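Local coordinates for protein malonate decarboxylase subunit alpha (Acinetobacter baumannii ATCC 17978, PDB 6MPR) that probably exchanges the acetyl and malonyl groups carried by an acyl-carrier protein, as the transferase subunit of malonate decarboxylase, at residues 65-69 and 93-97; 70-75 and 159-163; 162-168 and 198-204; 175-180 and 345-350. All coordinates share one frame; numbering follows the deposited sequence. Where two conformers were deposited one is given.

Interaction 1 (65-69 and 93-97)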
loop_
_atom_site.group_PDB
_atom_site.type_symbol
_atom_site.label_atom_id
_atom_site.label_comp_id
_atom_site.label_asym_id
_atom_site.label_seq_id
_atom_site.Cartn_x
_atom_site.Cartn_y
_atom_site.Cartn_z
ATOM N N GLU A 65 -5.051 13.004 15.098
ATOM C CA GLU A 65 -5.798 11.754 15.208
ATOM C C GLU A 65 -7.127 12.002 15.918
ATOM O O GLU A 65 -7.139 12.527 17.034
ATOM C CB GLU A 65 -4.979 10.722 15.989
ATOM C CG GLU A 65 -3.715 10.230 15.279
ATOM C CD GLU A 65 -2.966 9.195 16.104
ATOM O OE1 GLU A 65 -3.435 8.846 17.205
ATOM O OE2 GLU A 65 -1.892 8.752 15.669
ATOM N N GLY A 66 -8.240 11.684 15.264
ATOM C CA GLY A 66 -8.269 11.502 13.824
ATOM C C GLY A 66 -8.055 10.124 13.211
ATOM O O GLY A 66 -8.063 9.995 11.983
ATOM N N ASN A 67 -7.823 9.095 14.019
ATOM C CA ASN A 67 -7.900 7.725 13.526
ATOM C C ASN A 67 -9.359 7.369 13.286
ATOM O O ASN A 67 -10.272 8.061 13.744
ATOM C CB ASN A 67 -7.337 6.704 14.525
ATOM C CG ASN A 67 -5.899 6.950 14.916
ATOM O OD1 ASN A 67 -4.974 6.597 14.184
ATOM N ND2 ASN A 67 -5.699 7.482 16.115
ATOM N N ASN A 68 -9.596 6.247 12.613
ATOM C CA ASN A 68 -10.982 5.834 12.443
ATOM C C ASN A 68 -11.650 5.572 13.789
ATOM O O ASN A 68 -12.830 5.906 13.970
ATOM C CB ASN A 68 -11.100 4.602 11.556
ATOM C CG ASN A 68 -12.560 4.222 11.303
ATOM O OD1 ASN A 68 -13.226 4.804 10.439
ATOM N ND2 ASN A 68 -13.069 3.274 12.079
ATOM N N GLN A 69 -10.919 5.005 14.752
ATOM C CA GLN A 69 -11.473 4.699 16.068
ATOM C C GLN A 69 -10.840 5.566 17.154
ATOM O O GLN A 69 -11.510 6.432 17.720
ATOM C CB GLN A 69 -11.291 3.206 16.365
ATOM C CG GLN A 69 -11.926 2.293 15.319
ATOM C CD GLN A 69 -11.274 0.920 15.288
ATOM O OE1 GLN A 69 -10.402 0.660 14.455
ATOM N NE2 GLN A 69 -11.692 0.042 16.182
ATOM N N ILE A 93 -4.636 17.612 8.510
ATOM C CA ILE A 93 -4.524 16.351 7.790
ATOM C C ILE A 93 -5.086 15.288 8.716
ATOM O O ILE A 93 -4.478 14.973 9.748
ATOM C CB ILE A 93 -3.079 16.039 7.381
ATOM C CG1 ILE A 93 -2.549 17.148 6.476
ATOM C CG2 ILE A 93 -3.010 14.702 6.633
ATOM C CD1 ILE A 93 -1.040 17.156 6.304
ATOM N N MET A 94 -6.259 14.746 8.362
ATOM C CA MET A 94 -6.941 13.873 9.304
ATOM C C MET A 94 -7.481 12.637 8.604
ATOM O O MET A 94 -8.303 12.763 7.693
ATOM C CB MET A 94 -8.077 14.623 9.990
ATOM C CG MET A 94 -7.608 15.888 10.736
ATOM S SD MET A 94 -8.946 16.684 11.627
ATOM C CE MET A 94 -9.174 15.475 12.920
ATOM N N PRO A 95 -7.057 11.434 9.000
ATOM C CA PRO A 95 -7.651 10.233 8.399
ATOM C C PRO A 95 -9.158 10.190 8.580
ATOM O O PRO A 95 -9.884 9.831 7.653
ATOM C CB PRO A 95 -6.943 9.086 9.139
ATOM C CG PRO A 95 -5.604 9.693 9.535
ATOM C CD PRO A 95 -5.926 11.121 9.895
ATOM N N SER A 96 -9.643 10.582 9.755
ATOM C CA SER A 96 -11.069 10.531 10.063
ATOM C C SER A 96 -11.459 11.806 10.799
ATOM O O SER A 96 -10.798 12.181 11.773
ATOM C CB SER A 96 -11.394 9.291 10.910
ATOM O OG SER A 96 -12.789 9.030 10.912
ATOM N N VAL A 97 -12.519 12.474 10.327
ATOM C CA VAL A 97 -13.027 13.713 10.920
ATOM C C VAL A 97 -14.379 13.386 11.535
ATOM O O VAL A 97 -15.382 13.295 10.821
ATOM C CB VAL A 97 -13.165 14.843 9.893
ATOM C CG1 VAL A 97 -13.421 16.170 10.607
ATOM C CG2 VAL A 97 -11.946 14.936 9.010
#

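Interaction 2 (70-75 and 159-163)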
loop_
_atom_site.group_PDB
_atom_site.type_symbol
_atom_site.label_atom_id
_atom_site.label_comp_id
_atom_site.label_asym_id
_atom_site.label_seq_id
_atom_site.Cartn_x
_atom_site.Cartn_y
_atom_site.Cartn_z
ATOM N N LYS A 70 -9.557 5.365 17.459
ATOM C CA LYS A 70 -8.886 6.125 18.516
ATOM C C LYS A 70 -8.825 7.609 18.176
ATOM O O LYS A 70 -8.416 7.977 17.074
ATOM C CB LYS A 70 -7.466 5.578 18.709
ATOM C CG LYS A 70 -6.553 6.455 19.545
ATOM C CD LYS A 70 -5.211 5.757 19.758
ATOM C CE LYS A 70 -4.348 5.797 18.513
ATOM N NZ LYS A 70 -3.056 5.038 18.679
ATOM N N GLN A 71 -9.212 8.461 19.134
ATOM C CA GLN A 71 -9.165 9.914 18.979
ATOM C C GLN A 71 -8.252 10.509 20.039
ATOM O O GLN A 71 -8.428 10.252 21.239
ATOM C CB GLN A 71 -10.547 10.587 19.109
ATOM C CG GLN A 71 -11.665 9.971 18.259
ATOM C CD GLN A 71 -11.357 10.063 16.781
ATOM O OE1 GLN A 71 -10.908 11.114 16.291
ATOM N NE2 GLN A 71 -11.571 8.964 16.061
ATOM N N ALA A 72 -7.300 11.326 19.598
ATOM C CA ALA A 72 -6.498 12.115 20.529
ATOM C C ALA A 72 -7.338 13.316 20.972
ATOM O O ALA A 72 -7.083 14.474 20.628
ATOM C CB ALA A 72 -5.197 12.543 19.868
ATOM N N ASP A 73 -8.387 13.022 21.732
ATOM C CA ASP A 73 -9.404 14.054 21.949
ATOM C C ASP A 73 -8.971 15.116 22.951
ATOM O O ASP A 73 -9.470 16.246 22.896
ATOM C CB ASP A 73 -10.730 13.423 22.382
ATOM C CG ASP A 73 -10.672 12.792 23.756
ATOM O OD1 ASP A 73 -9.945 11.780 23.943
ATOM O OD2 ASP A 73 -11.351 13.318 24.665
ATOM N N PHE A 74 -8.051 14.790 23.859
ATOM C CA PHE A 74 -7.472 15.836 24.698
ATOM C C PHE A 74 -6.699 16.838 23.849
ATOM O O PHE A 74 -6.844 18.057 24.025
ATOM C CB PHE A 74 -6.578 15.201 25.762
ATOM C CG PHE A 74 -5.857 16.182 26.630
ATOM C CD1 PHE A 74 -6.556 17.050 27.457
ATOM C CD2 PHE A 74 -4.479 16.215 26.640
ATOM C CE1 PHE A 74 -5.877 17.945 28.283
ATOM C CE2 PHE A 74 -3.799 17.111 27.444
ATOM C CZ PHE A 74 -4.501 17.971 28.270
ATOM N N LEU A 75 -5.908 16.350 22.893
ATOM C CA LEU A 75 -5.155 17.273 22.041
ATOM C C LEU A 75 -6.077 18.059 21.117
ATOM O O LEU A 75 -5.873 19.260 20.917
ATOM C CB LEU A 75 -4.094 16.517 21.226
ATOM C CG LEU A 75 -2.984 15.833 22.028
ATOM C CD1 LEU A 75 -1.971 15.118 21.099
ATOM C CD2 LEU A 75 -2.292 16.820 22.957
ATOM N N VAL A 159 2.483 16.416 14.315
ATOM C CA VAL A 159 1.603 15.260 14.457
ATOM C C VAL A 159 1.109 15.198 15.896
ATOM O O VAL A 159 1.916 15.213 16.835
ATOM C CB VAL A 159 2.309 13.954 14.056
ATOM C CG1 VAL A 159 1.369 12.775 14.239
ATOM C CG2 VAL A 159 2.782 14.022 12.595
ATOM N N LEU A 160 -0.216 15.120 16.058
ATOM C CA LEU A 160 -0.901 15.058 17.354
ATOM C C LEU A 160 -1.565 13.688 17.446
ATOM O O LEU A 160 -2.548 13.416 16.744
ATOM C CB LEU A 160 -1.933 16.179 17.480
ATOM C CG LEU A 160 -1.434 17.605 17.252
ATOM C CD1 LEU A 160 -2.628 18.586 17.331
ATOM C CD2 LEU A 160 -0.359 17.945 18.282
ATOM N N SER A 161 -1.020 12.818 18.298
ATOM C CA SER A 161 -1.405 11.413 18.331
ATOM C C SER A 161 -1.723 10.994 19.757
ATOM O O SER A 161 -1.533 11.748 20.710
ATOM C CB SER A 161 -0.294 10.509 17.765
ATOM O OG SER A 161 -0.098 10.734 16.388
ATOM N N ALA A 162 -2.227 9.767 19.904
ATOM C CA ALA A 162 -2.613 9.237 21.208
ATOM C C ALA A 162 -2.102 7.818 21.421
ATOM O O ALA A 162 -2.015 7.024 20.478
ATOM C CB ALA A 162 -4.139 9.228 21.369
ATOM N N GLY A 163 -1.819 7.490 22.691
ATOM C CA GLY A 163 -1.444 6.144 23.073
ATOM C C GLY A 163 -1.909 5.821 24.483
ATOM O O GLY A 163 -2.457 6.665 25.192
#

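Interaction 3 (162-168 and 198-204)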
loop_
_atom_site.group_PDB
_atom_site.type_symbol
_atom_site.label_atom_id
_atom_site.label_comp_id
_atom_site.label_asym_id
_atom_site.label_seq_id
_atom_site.Cartn_x
_atom_site.Cartn_y
_atom_site.Cartn_z
ATOM N N ALA A 162 -2.227 9.767 19.904
ATOM C CA ALA A 162 -2.613 9.237 21.208
ATOM C C ALA A 162 -2.102 7.818 21.421
ATOM O O ALA A 162 -2.015 7.024 20.478
ATOM C CB ALA A 162 -4.139 9.228 21.369
ATOM N N GLY A 163 -1.819 7.490 22.691
ATOM C CA GLY A 163 -1.444 6.144 23.073
ATOM C C GLY A 163 -1.909 5.821 24.483
ATOM O O GLY A 163 -2.457 6.665 25.192
ATOM N N PHE A 164 -1.692 4.565 24.882
ATOM C CA PHE A 164 -2.074 4.136 26.226
ATOM C C PHE A 164 -1.086 4.636 27.267
ATOM O O PHE A 164 -1.484 5.137 28.326
ATOM C CB PHE A 164 -2.156 2.610 26.299
ATOM C CG PHE A 164 -3.402 2.041 25.697
ATOM C CD1 PHE A 164 -4.611 2.112 26.378
ATOM C CD2 PHE A 164 -3.367 1.413 24.458
ATOM C CE1 PHE A 164 -5.767 1.576 25.827
ATOM C CE2 PHE A 164 -4.521 0.891 23.901
ATOM C CZ PHE A 164 -5.715 0.957 24.587
ATOM N N MET A 165 0.209 4.486 26.996
ATOM C CA MET A 165 1.208 4.703 28.034
ATOM C C MET A 165 2.483 5.245 27.408
ATOM O O MET A 165 2.827 4.900 26.274
ATOM C CB MET A 165 1.473 3.388 28.790
ATOM C CG MET A 165 2.375 3.504 29.982
ATOM S SD MET A 165 2.577 1.891 30.781
ATOM C CE MET A 165 1.235 1.948 31.975
ATOM N N ALA A 166 3.155 6.131 28.135
ATOM C CA ALA A 166 4.486 6.581 27.763
ATOM C C ALA A 166 5.394 6.497 28.976
ATOM O O ALA A 166 4.941 6.621 30.118
ATOM C CB ALA A 166 4.497 8.018 27.233
ATOM N N ASP A 167 6.679 6.281 28.719
ATOM C CA ASP A 167 7.674 6.486 29.758
ATOM C C ASP A 167 8.190 7.922 29.635
ATOM O O ASP A 167 7.731 8.689 28.788
ATOM C CB ASP A 167 8.781 5.439 29.660
ATOM C CG ASP A 167 9.662 5.603 28.426
ATOM O OD1 ASP A 167 9.581 6.626 27.712
ATOM O OD2 ASP A 167 10.455 4.679 28.170
ATOM N N ARG A 168 9.169 8.289 30.459
ATOM C CA ARG A 168 9.629 9.674 30.465
ATOM C C ARG A 168 10.640 9.976 29.365
ATOM O O ARG A 168 11.093 11.123 29.252
ATOM C CB ARG A 168 10.199 10.034 31.836
ATOM C CG ARG A 168 9.138 10.004 32.916
ATOM C CD ARG A 168 9.672 10.534 34.228
ATOM N NE ARG A 168 8.615 10.643 35.219
ATOM C CZ ARG A 168 7.882 11.737 35.408
ATOM N NH1 ARG A 168 8.089 12.813 34.654
ATOM N NH2 ARG A 168 6.936 11.747 36.339
ATOM N N GLN A 198 -0.477 12.339 23.323
ATOM C CA GLN A 198 -1.186 12.227 24.591
ATOM C C GLN A 198 -1.257 10.759 25.013
ATOM O O GLN A 198 -1.451 9.867 24.179
ATOM C CB GLN A 198 -2.590 12.833 24.485
ATOM C CG GLN A 198 -3.536 12.081 23.528
ATOM C CD GLN A 198 -4.979 12.407 23.805
ATOM O OE1 GLN A 198 -5.501 13.415 23.328
ATOM N NE2 GLN A 198 -5.641 11.556 24.591
ATOM N N VAL A 199 -1.072 10.501 26.312
ATOM C CA VAL A 199 -1.163 9.138 26.828
ATOM C C VAL A 199 -2.112 9.080 28.013
ATOM O O VAL A 199 -2.281 10.056 28.754
ATOM C CB VAL A 199 0.214 8.544 27.226
ATOM C CG1 VAL A 199 1.094 8.376 25.987
ATOM C CG2 VAL A 199 0.910 9.402 28.289
ATOM N N ASN A 200 -2.720 7.906 28.201
ATOM C CA ASN A 200 -3.605 7.704 29.344
ATOM C C ASN A 200 -2.831 7.677 30.653
ATOM O O ASN A 200 -3.341 8.144 31.679
ATOM C CB ASN A 200 -4.397 6.405 29.201
ATOM C CG ASN A 200 -5.365 6.443 28.041
ATOM O OD1 ASN A 200 -5.559 7.488 27.414
ATOM N ND2 ASN A 200 -5.975 5.309 27.747
ATOM N N GLU A 201 -1.607 7.142 30.631
ATOM C CA GLU A 201 -0.780 6.942 31.816
ATOM C C GLU A 201 0.679 7.246 31.505
ATOM O O GLU A 201 1.177 6.921 30.424
ATOM C CB GLU A 201 -0.845 5.491 32.290
ATOM C CG GLU A 201 -2.034 5.096 33.086
ATOM C CD GLU A 201 -1.895 3.654 33.512
ATOM O OE1 GLU A 201 -2.160 2.767 32.676
ATOM O OE2 GLU A 201 -1.461 3.413 34.657
ATOM N N LEU A 202 1.381 7.808 32.485
ATOM C CA LEU A 202 2.821 8.016 32.408
ATOM C C LEU A 202 3.527 7.096 33.398
ATOM O O LEU A 202 3.137 7.035 34.570
ATOM C CB LEU A 202 3.176 9.473 32.722
ATOM C CG LEU A 202 4.644 9.888 32.652
ATOM C CD1 LEU A 202 5.114 9.936 31.211
ATOM C CD2 LEU A 202 4.835 11.242 33.330
ATOM N N VAL A 203 4.561 6.390 32.930
ATOM C CA VAL A 203 5.446 5.613 33.792
ATOM C C VAL A 203 6.860 6.191 33.701
ATOM O O VAL A 203 7.157 7.038 32.859
ATOM C CB VAL A 203 5.446 4.109 33.443
ATOM C CG1 VAL A 203 4.059 3.535 33.582
ATOM C CG2 VAL A 203 5.978 3.893 32.056
ATOM N N ASP A 204 7.734 5.739 34.608
ATOM C CA ASP A 204 9.092 6.281 34.637
ATOM C C ASP A 204 10.004 5.607 33.618
ATOM O O ASP A 204 10.774 6.290 32.933
ATOM C CB ASP A 204 9.694 6.150 36.037
ATOM C CG ASP A 204 8.909 6.903 37.081
ATOM O OD1 ASP A 204 8.338 7.955 36.743
ATOM O OD2 ASP A 204 8.863 6.447 38.245
HETATM O O HOH W 1 -4.245 9.165 25.525
HETATM O O HOH W 2 -2.565 2.749 30.253
HETATM O O HOH W 3 6.183 9.202 37.718
#

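Interaction 4 (175-180 and 345-350)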
loop_
_atom_site.group_PDB
_atom_site.type_symbol
_atom_site.label_atom_id
_atom_site.label_comp_id
_atom_site.label_asym_id
_atom_site.label_seq_id
_atom_site.Cartn_x
_atom_site.Cartn_y
_atom_site.Cartn_z
ATOM N N GLY A 175 -0.609 -0.437 21.662
ATOM C CA GLY A 175 -1.348 -1.657 21.927
ATOM C C GLY A 175 -2.393 -2.011 20.883
ATOM O O GLY A 175 -2.186 -1.840 19.671
ATOM N N PRO A 176 -3.543 -2.516 21.338
ATOM C CA PRO A 176 -4.615 -2.868 20.387
ATOM C C PRO A 176 -5.060 -1.703 19.524
ATOM O O PRO A 176 -5.545 -1.924 18.412
ATOM C CB PRO A 176 -5.758 -3.351 21.293
ATOM C CG PRO A 176 -5.057 -3.809 22.559
ATOM C CD PRO A 176 -3.871 -2.888 22.728
ATOM N N SER A 177 -4.882 -0.462 19.981
ATOM C CA SER A 177 -5.328 0.695 19.215
ATOM C C SER A 177 -4.180 1.405 18.509
ATOM O O SER A 177 -4.223 2.630 18.328
ATOM C CB SER A 177 -6.099 1.658 20.119
ATOM O OG SER A 177 -7.287 1.037 20.533
ATOM N N THR A 178 -3.148 0.654 18.117
ATOM C CA THR A 178 -2.053 1.209 17.330
ATOM C C THR A 178 -2.578 1.908 16.073
ATOM O O THR A 178 -2.214 3.057 15.792
ATOM C CB THR A 178 -1.063 0.095 16.988
ATOM O OG1 THR A 178 -0.421 -0.365 18.199
ATOM C CG2 THR A 178 -0.002 0.601 16.030
ATOM N N GLU A 179 -3.467 1.241 15.323
ATOM C CA GLU A 179 -4.154 1.854 14.183
ATOM C C GLU A 179 -3.209 2.580 13.228
ATOM O O GLU A 179 -2.262 1.966 12.709
ATOM C CB GLU A 179 -5.253 2.823 14.669
ATOM C CG GLU A 179 -6.484 2.087 15.279
ATOM C CD GLU A 179 -7.636 3.036 15.638
ATOM O OE1 GLU A 179 -8.254 3.632 14.719
ATOM O OE2 GLU A 179 -7.921 3.186 16.846
ATOM N N ASP A 180 -3.475 3.880 12.978
ATOM C CA ASP A 180 -2.708 4.676 12.021
ATOM C C ASP A 180 -1.410 5.223 12.593
ATOM O O ASP A 180 -0.590 5.732 11.821
ATOM C CB ASP A 180 -3.481 5.915 11.509
ATOM C CG ASP A 180 -4.974 5.669 11.251
ATOM O OD1 ASP A 180 -5.634 4.930 12.000
ATOM O OD2 ASP A 180 -5.506 6.300 10.313
ATOM N N ALA A 345 -0.967 -8.614 24.006
ATOM C CA ALA A 345 -2.044 -7.786 23.467
ATOM C C ALA A 345 -1.973 -7.637 21.940
ATOM O O ALA A 345 -0.894 -7.646 21.335
ATOM C CB ALA A 345 -2.016 -6.398 24.113
ATOM N N LEU A 346 -3.156 -7.479 21.331
ATOM C CA LEU A 346 -3.286 -7.197 19.906
ATOM C C LEU A 346 -2.337 -6.091 19.451
ATOM O O LEU A 346 -2.117 -5.111 20.165
ATOM C CB LEU A 346 -4.730 -6.774 19.602
ATOM C CG LEU A 346 -5.113 -6.326 18.182
ATOM C CD1 LEU A 346 -4.998 -7.485 17.184
ATOM C CD2 LEU A 346 -6.527 -5.694 18.131
ATOM N N ARG A 347 -1.799 -6.246 18.237
ATOM C CA ARG A 347 -1.105 -5.173 17.514
ATOM C C ARG A 347 -1.877 -4.945 16.217
ATOM O O ARG A 347 -1.735 -5.707 15.254
ATOM C CB ARG A 347 0.361 -5.535 17.246
ATOM C CG ARG A 347 1.062 -4.768 16.142
ATOM C CD ARG A 347 1.841 -3.525 16.617
ATOM N NE ARG A 347 2.559 -2.931 15.483
ATOM C CZ ARG A 347 3.297 -1.821 15.520
ATOM N NH1 ARG A 347 3.454 -1.135 16.657
ATOM N NH2 ARG A 347 3.880 -1.395 14.406
ATOM N N SER A 348 -2.737 -3.932 16.212
ATOM C CA SER A 348 -3.333 -3.508 14.961
ATOM C C SER A 348 -2.329 -2.668 14.184
ATOM O O SER A 348 -1.319 -2.198 14.715
ATOM C CB SER A 348 -4.594 -2.698 15.211
ATOM O OG SER A 348 -4.322 -1.651 16.115
ATOM N N ASN A 349 -2.610 -2.497 12.898
ATOM C CA ASN A 349 -1.750 -1.681 12.058
ATOM C C ASN A 349 -2.587 -1.348 10.825
ATOM O O ASN A 349 -2.687 -2.173 9.918
ATOM C CB ASN A 349 -0.474 -2.440 11.708
ATOM C CG ASN A 349 0.514 -1.617 10.909
ATOM O OD1 ASN A 349 0.129 -0.763 10.107
ATOM N ND2 ASN A 349 1.809 -1.889 11.111
ATOM N N ARG A 350 -3.197 -0.156 10.812
ATOM C CA ARG A 350 -4.157 0.136 9.745
ATOM C C ARG A 350 -3.472 0.203 8.385
ATOM O O ARG A 350 -4.017 -0.293 7.387
ATOM C CB ARG A 350 -4.937 1.431 10.037
ATOM C CG ARG A 350 -5.871 1.851 8.869
ATOM C CD ARG A 350 -6.991 2.801 9.312
ATOM N NE ARG A 350 -8.069 2.069 9.981
ATOM C CZ ARG A 350 -8.358 2.150 11.276
ATOM N NH1 ARG A 350 -7.672 2.959 12.066
ATOM N NH2 ARG A 350 -9.349 1.426 11.792
HETATM O O HOH W 4 -0.649 2.202 10.428
#

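Interaction 1 (65-69 and 93-97)
Gly66 O presses onto the ring of Pro95 and takes a hydrogen bond from the next residue, Ser96. Traced round from CB, every ring carbon of Pro95 meets this one oxygen: CB lies 3.2 Å from Gly66 O, CG a little farther off, and CD again 3.2 Å from Gly66 O. The proline nitrogen has no hydrogen to give, so the bond falls to Ser96 N, 2.8 Å from Gly66 O, with the donor tilted 30° from the carbonyl plane. In return Gly66 CA makes a C-H...O contact with Ser96 O, at 3.3 Å. Ser96 CB then rests against Asn67 O at 3.3 Å. With OG anti to the backbone N (chi1 -164°), the hydroxyl runs alongside Asn68 CA. Met94 completes the packing, its bent chain bringing CE to 4.2 Å from Gly66 CA.

Gly66 follows a cis peptide bond. Just before it, Glu65 turns away from 93-97, and its carboxylate is held by Ser161, Ser181 and the backbone N of Ala162. Asn67 ND2 bonds chiefly to Lys70 O. The contact lies at the C-terminal ends of adjacent parallel strands, 61-64 and 90-94, joined through helix 73-79 as a beta-alpha-beta crossover. Chemically, one bent backbone hydrogen bond, set among carbon contacts, links the segments, leaving the side chains of Glu65, Asn67 and Gln69 to bond to other parts of the chain.

Interaction 2 (70-75 and 159-163)
Lys70 reaches over Ala162 and gives a hydrogen bond from NZ to Ala162 O (2.9 Å), its donor nitrogen tilted 26° from the carbonyl plane. CG starts anti to the backbone N, and the chain runs extended to CD, which lies 4.0 Å from Ala162 CB; the bend at chi3 (75°) then turns CE and NZ onto Ala162 O. On that same methyl, Ala72 packs methyl to methyl, CB to CB at 3.8 Å. One turn farther along, Leu75 inserts a single branch: CD1 touches Leu160 CB at 3.8 Å and lies 3.4 Å from Ser161 O.

Outside this first shell, NZ of Lys70 has further partners in Ser177 O and Ser181 OG, so the amine bridges the strand to the loop leading into helix 181-189. Ser161 points the other way and bonds through OG to Glu65. Ala72 is placed by an inverse gamma turn centred on it, closed by a weak bond from Asp73 N to Gln71 O, and it occupies the N-cap position of helix 73-79. The helix thus starts directly over strand 158-163 of the parallel sheet, whose neighbours 61-64 and 194-199 supply Leu64 and Gln198 to the same packing.

Interaction 3 (162-168 and 198-204)
The guanidinium of Arg168 has Leu202 CD2 over one face, 3.6 Å above its plane and offset toward the rim, while Asp204 OD1 lies at its edge. The resulting salt bridge, Arg168 NE to Asp204 OD1 at 3.1 Å, is nearly straight (167°) and meets the anti side of the carboxylate. A water spans Arg168 NH2 and Asp204 OD1 beside it. At the corner where both chains turn, the ring of Phe164 runs alongside the amide of Asn200 with the two planes almost perpendicular (86°), and CD1 is 3.7 Å from Asn200 ND2. Phe229 adds an edge-to-face partner for the Phe164 ring, and its backbone N bonds to Asn200 OD1.

The two chains run parallel in register on both sides of this corner. Gly163 N bonds to Gln198 O (2.8 Å) before it, Glu201 N to Phe164 O at it, and beyond it Ala166 N to Glu201 O and Val203 N to Ala166 O (2.8 Å). Met165, with CG anti to the backbone N (chi1 -174°), sends its sulfur across Val203, SD to CG1 at 3.6 Å. Ala166, pointing to the face opposite Met165, packs its CB back across the corner on Val199 CG1 at 3.6 Å.

Before the corner, strands 158-163 and 194-199 are neighbours in the large parallel sheet, with 221-224 next in order. Beyond it, 165-166 lies between 201-202 and the antiparallel strand 172-173, where Phe164 and Met165 both face Tyr173 as a classic beta bulge.

Interaction 4 (175-180 and 345-350)
Ser348 OG is gripped twice by the loop 175-180: it donates to Pro176 O at 2.6 Å and accepts from Glu179 N at 3.1 Å in an almost straight bond (173°). Its chi1 of 52° sets OG between the backbone N and the carbonyl carbon, and it approaches Pro176 O from above the carbonyl plane, 52° out of it. Ser348 N and O, by contrast, are buried here without a hydrogen-bonding partner, and Thr178 CB lies 3.2 Å from Ser348 O.

Farther along, Glu179 offers its carbonyl to N of Arg350, the first residue of helix 350-359 (3.0 Å from Glu179 O). Asn349 is the N-cap of this helix: its OD1 bonds to Met352 N and shares a water with Glu179 O. Arg350 then builds a salt-bridge network. NH1 binds Glu179 OE1 at 2.8 Å, on the anti lone pair, and Asp180 OD1 at 2.8 Å, on the syn side, with both carboxylates at the guanidinium edge. The second nitrogen, NH2, reaches Gln69 OE1, and Asp180 OD2 goes to Tyr147.

At the start of the contact, Pro176 CB packs on Leu346 CB at 4.0 Å. Thr178 CG2 sits over one face of the Arg347 guanidinium, whose NE forms a salt bridge with Glu186 of the second subunit, a residue that also accepts from Asn349 ND2.

From the N terminus, interaction 1 closes a short loop across the crossover between strands 61-64 and 90-94. Interaction 2 opens within that loop and ends far beyond it, on strand 158-163, so the two cross. Interaction 3 starts where interaction 2 ends, sharing Ala162 and Gly163, and joins that strand to 194-199. Within the loop it closes, interaction 4 begins at 175-180 and reaches forward to 345-350, crossing interaction 3 and tying the parallel sheet's part of the chain to the segment that leads through helix 350-359 into the large mixed sheet. None encloses another. Cross-ties include Glu179 with the backbone nitrogens of Gln69 and Lys70, and Pro176 against Phe164.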